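Local coordinates for polyamine export protein (Haemophilus ducreyi, PDB 2P4P) that may facilitate the efflux of cadaverine and putrescine from the cytoplasm, here represented by its transporter-associated CorC_HlyC domain, at residues F43-L48 with F73-L78. Sequence-based numbering, arbitrary orientation.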
loop_
_atom_site.group_PDB
_atom_site.type_symbol
_atom_site.label_atom_id
_atom_site.label_comp_id
_atom_site.label_asym_id
_atom_site.label_seq_id
_atom_site.Cartn_x
_atom_site.Cartn_y
_atom_site.Cartn_z
ATOM N N PHE A 43 12.396 -13.210 2.041
ATOM C CA PHE A 43 12.096 -14.112 0.925
ATOM C C PHE A 43 11.761 -13.323 -0.369
ATOM O O PHE A 43 12.227 -13.654 -1.461
ATOM C CB PHE A 43 10.992 -15.096 1.371
ATOM C CG PHE A 43 10.500 -16.007 0.265
ATOM C CD1 PHE A 43 11.337 -16.964 -0.283
ATOM C CD2 PHE A 43 9.220 -15.851 -0.260
ATOM C CE1 PHE A 43 10.888 -17.782 -1.331
ATOM C CE2 PHE A 43 8.772 -16.673 -1.286
ATOM C CZ PHE A 43 9.618 -17.636 -1.813
HETATM N N MSE A 44 10.980 -12.246 -0.248
HETATM C CA MSE A 44 10.665 -11.415 -1.420
HETATM C C MSE A 44 11.924 -10.822 -2.040
HETATM O O MSE A 44 12.080 -10.830 -3.263
HETATM C CB MSE A 44 9.689 -10.287 -1.046
HETATM C CG MSE A 44 8.274 -10.765 -0.816
HETATM SE SE MSE A 44 7.202 -9.177 -0.375
HETATM C CE MSE A 44 7.163 -8.319 -2.109
HETATM N N MSE A 45 12.803 -10.268 -1.206
HETATM C CA MSE A 45 14.099 -9.770 -1.681
HETATM C C MSE A 45 14.911 -10.846 -2.425
HETATM O O MSE A 45 15.434 -10.603 -3.513
HETATM C CB MSE A 45 14.901 -9.141 -0.526
HETATM C CG MSE A 45 14.406 -7.748 -0.207
HETATM SE SE MSE A 45 15.396 -6.928 1.291
HETATM C CE MSE A 45 17.151 -6.728 0.436
ATOM N N TYR A 46 14.992 -12.042 -1.856
ATOM C CA TYR A 46 15.624 -13.138 -2.591
ATOM C C TYR A 46 15.012 -13.332 -3.987
ATOM O O TYR A 46 15.727 -13.439 -4.984
ATOM C CB TYR A 46 15.508 -14.421 -1.809
ATOM C CG TYR A 46 15.870 -15.634 -2.622
ATOM C CD1 TYR A 46 17.181 -15.834 -3.055
ATOM C CD2 TYR A 46 14.901 -16.567 -2.974
ATOM C CE1 TYR A 46 17.514 -16.933 -3.803
ATOM C CE2 TYR A 46 15.235 -17.688 -3.724
ATOM C CZ TYR A 46 16.547 -17.854 -4.123
ATOM O OH TYR A 46 16.898 -18.954 -4.855
HETATM N N MSE A 47 13.686 -13.402 -4.049
HETATM C CA MSE A 47 12.999 -13.724 -5.307
HETATM C C MSE A 47 13.150 -12.616 -6.302
HETATM O O MSE A 47 13.038 -12.836 -7.500
HETATM C CB MSE A 47 11.511 -13.974 -5.072
HETATM C CG MSE A 47 11.210 -15.142 -4.176
HETATM SE SE MSE A 47 11.475 -16.876 -5.072
HETATM C CE MSE A 47 10.258 -16.611 -6.559
ATOM N N LEU A 48 13.342 -11.405 -5.802
ATOM C CA LEU A 48 13.486 -10.240 -6.689
ATOM C C LEU A 48 14.892 -10.234 -7.278
ATOM O O LEU A 48 15.092 -9.804 -8.410
ATOM C CB LEU A 48 13.244 -8.943 -5.898
ATOM C CG LEU A 48 11.777 -8.563 -5.742
ATOM C CD1 LEU A 48 11.662 -7.439 -4.723
ATOM C CD2 LEU A 48 11.281 -8.093 -7.132
ATOM N N PHE A 73 16.716 -0.377 4.473
ATOM C CA PHE A 73 17.186 -1.375 3.498
ATOM C C PHE A 73 16.478 -2.735 3.525
ATOM O O PHE A 73 17.029 -3.747 3.101
ATOM C CB PHE A 73 18.724 -1.449 3.530
ATOM C CG PHE A 73 19.360 -0.091 3.569
ATOM C CD1 PHE A 73 19.292 0.756 2.458
ATOM C CD2 PHE A 73 19.951 0.381 4.738
ATOM C CE1 PHE A 73 19.846 2.042 2.506
ATOM C CE2 PHE A 73 20.505 1.659 4.785
ATOM C CZ PHE A 73 20.454 2.482 3.663
ATOM N N ARG A 74 15.237 -2.711 4.011
ATOM C CA ARG A 74 14.372 -3.872 4.078
ATOM C C ARG A 74 13.021 -3.506 3.525
ATOM O O ARG A 74 12.671 -2.309 3.463
ATOM C CB ARG A 74 14.189 -4.306 5.540
ATOM C CG ARG A 74 15.500 -4.601 6.293
ATOM C CD ARG A 74 16.274 -5.727 5.626
ATOM N NE ARG A 74 15.928 -7.057 6.143
ATOM C CZ ARG A 74 15.907 -8.169 5.405
ATOM N NH1 ARG A 74 16.162 -8.119 4.099
ATOM N NH2 ARG A 74 15.589 -9.331 5.967
ATOM N N ILE A 75 12.247 -4.534 3.177
ATOM C CA ILE A 75 10.852 -4.374 2.812
ATOM C C ILE A 75 10.118 -4.140 4.121
ATOM O O ILE A 75 10.148 -4.978 5.036
ATOM C CB ILE A 75 10.304 -5.608 2.024
ATOM C CG1 ILE A 75 11.078 -5.750 0.700
ATOM C CG2 ILE A 75 8.797 -5.497 1.833
ATOM C CD1 ILE A 75 10.791 -7.005 -0.137
ATOM N N ASP A 76 9.534 -2.956 4.242
ATOM C CA ASP A 76 8.858 -2.511 5.461
ATOM C C ASP A 76 7.382 -2.986 5.427
ATOM O O ASP A 76 6.897 -3.639 6.378
ATOM C CB ASP A 76 8.999 -0.980 5.534
ATOM C CG ASP A 76 8.213 -0.346 6.651
ATOM O OD1 ASP A 76 8.192 -0.877 7.783
ATOM O OD2 ASP A 76 7.637 0.730 6.403
ATOM N N GLN A 77 6.696 -2.659 4.335
ATOM C CA GLN A 77 5.310 -3.113 4.101
ATOM C C GLN A 77 5.109 -3.665 2.712
ATOM O O GLN A 77 5.661 -3.144 1.750
ATOM C CB GLN A 77 4.324 -1.974 4.288
ATOM C CG GLN A 77 4.190 -1.526 5.707
ATOM C CD GLN A 77 3.239 -0.369 5.840
ATOM O OE1 GLN A 77 2.226 -0.471 6.504
ATOM N NE2 GLN A 77 3.553 0.729 5.192
ATOM N N LEU A 78 4.268 -4.692 2.608
ATOM C CA LEU A 78 3.894 -5.263 1.339
ATOM C C LEU A 78 2.379 -5.492 1.279
ATOM O O LEU A 78 1.699 -5.514 2.300
ATOM C CB LEU A 78 4.606 -6.598 1.126
ATOM C CG LEU A 78 4.364 -7.619 2.244
ATOM C CD1 LEU A 78 3.789 -8.929 1.693
ATOM C CD2 LEU A 78 5.635 -7.834 3.084
#
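I75 pushes its CD1 methyl between M44 and M45, two consecutive selenomethionines on the helix. The methyl lies 3.6 Å from M44 CB and 3.7 Å from M45 CG, so it meets the roots of both side chains while their selenium atoms diverge. CG1 of I75 stands beside its backbone N (chi1 -63°), and the extended chi2 then carries CD1 up to the helix.

M44 sends its selenium to L78, where SE is 4.0 Å from L78 CB and about as far from both leucine methyls, the two side chains crossing obliquely. M45 leads the other way along the strand, toward its start. Its SE sits 3.1 Å from R74 NH1, a close, tight approach, the two side chains crossing at about a right angle and the selenium placed obliquely to the guanidinium. Bends at chi2 and chi3 of R74 bring CD and NE round toward the helix, with NH1 beyond them. A bend at chi3 of M45 leaves its CE 4.0 Å from F73 O. No hydrogen bond joins the two segments; apolar packing carries most of the contact.

Further out, I67 on strand 66-71 packs against M44, L48 and I75, while I13 on strand 10-14 touches L78. Within the sheet, D76 and Q77 together lie opposite D69 of strand 66-71, a classic beta bulge; D69 belongs, with T70 and E71, to a magnesium site of this protein that holds no ion in this chain. The segment axes pass 9.1 Å apart at 124°, with helix 40-48 packed across the central strand of the three-stranded antiparallel sheet in this transporter-associated domain.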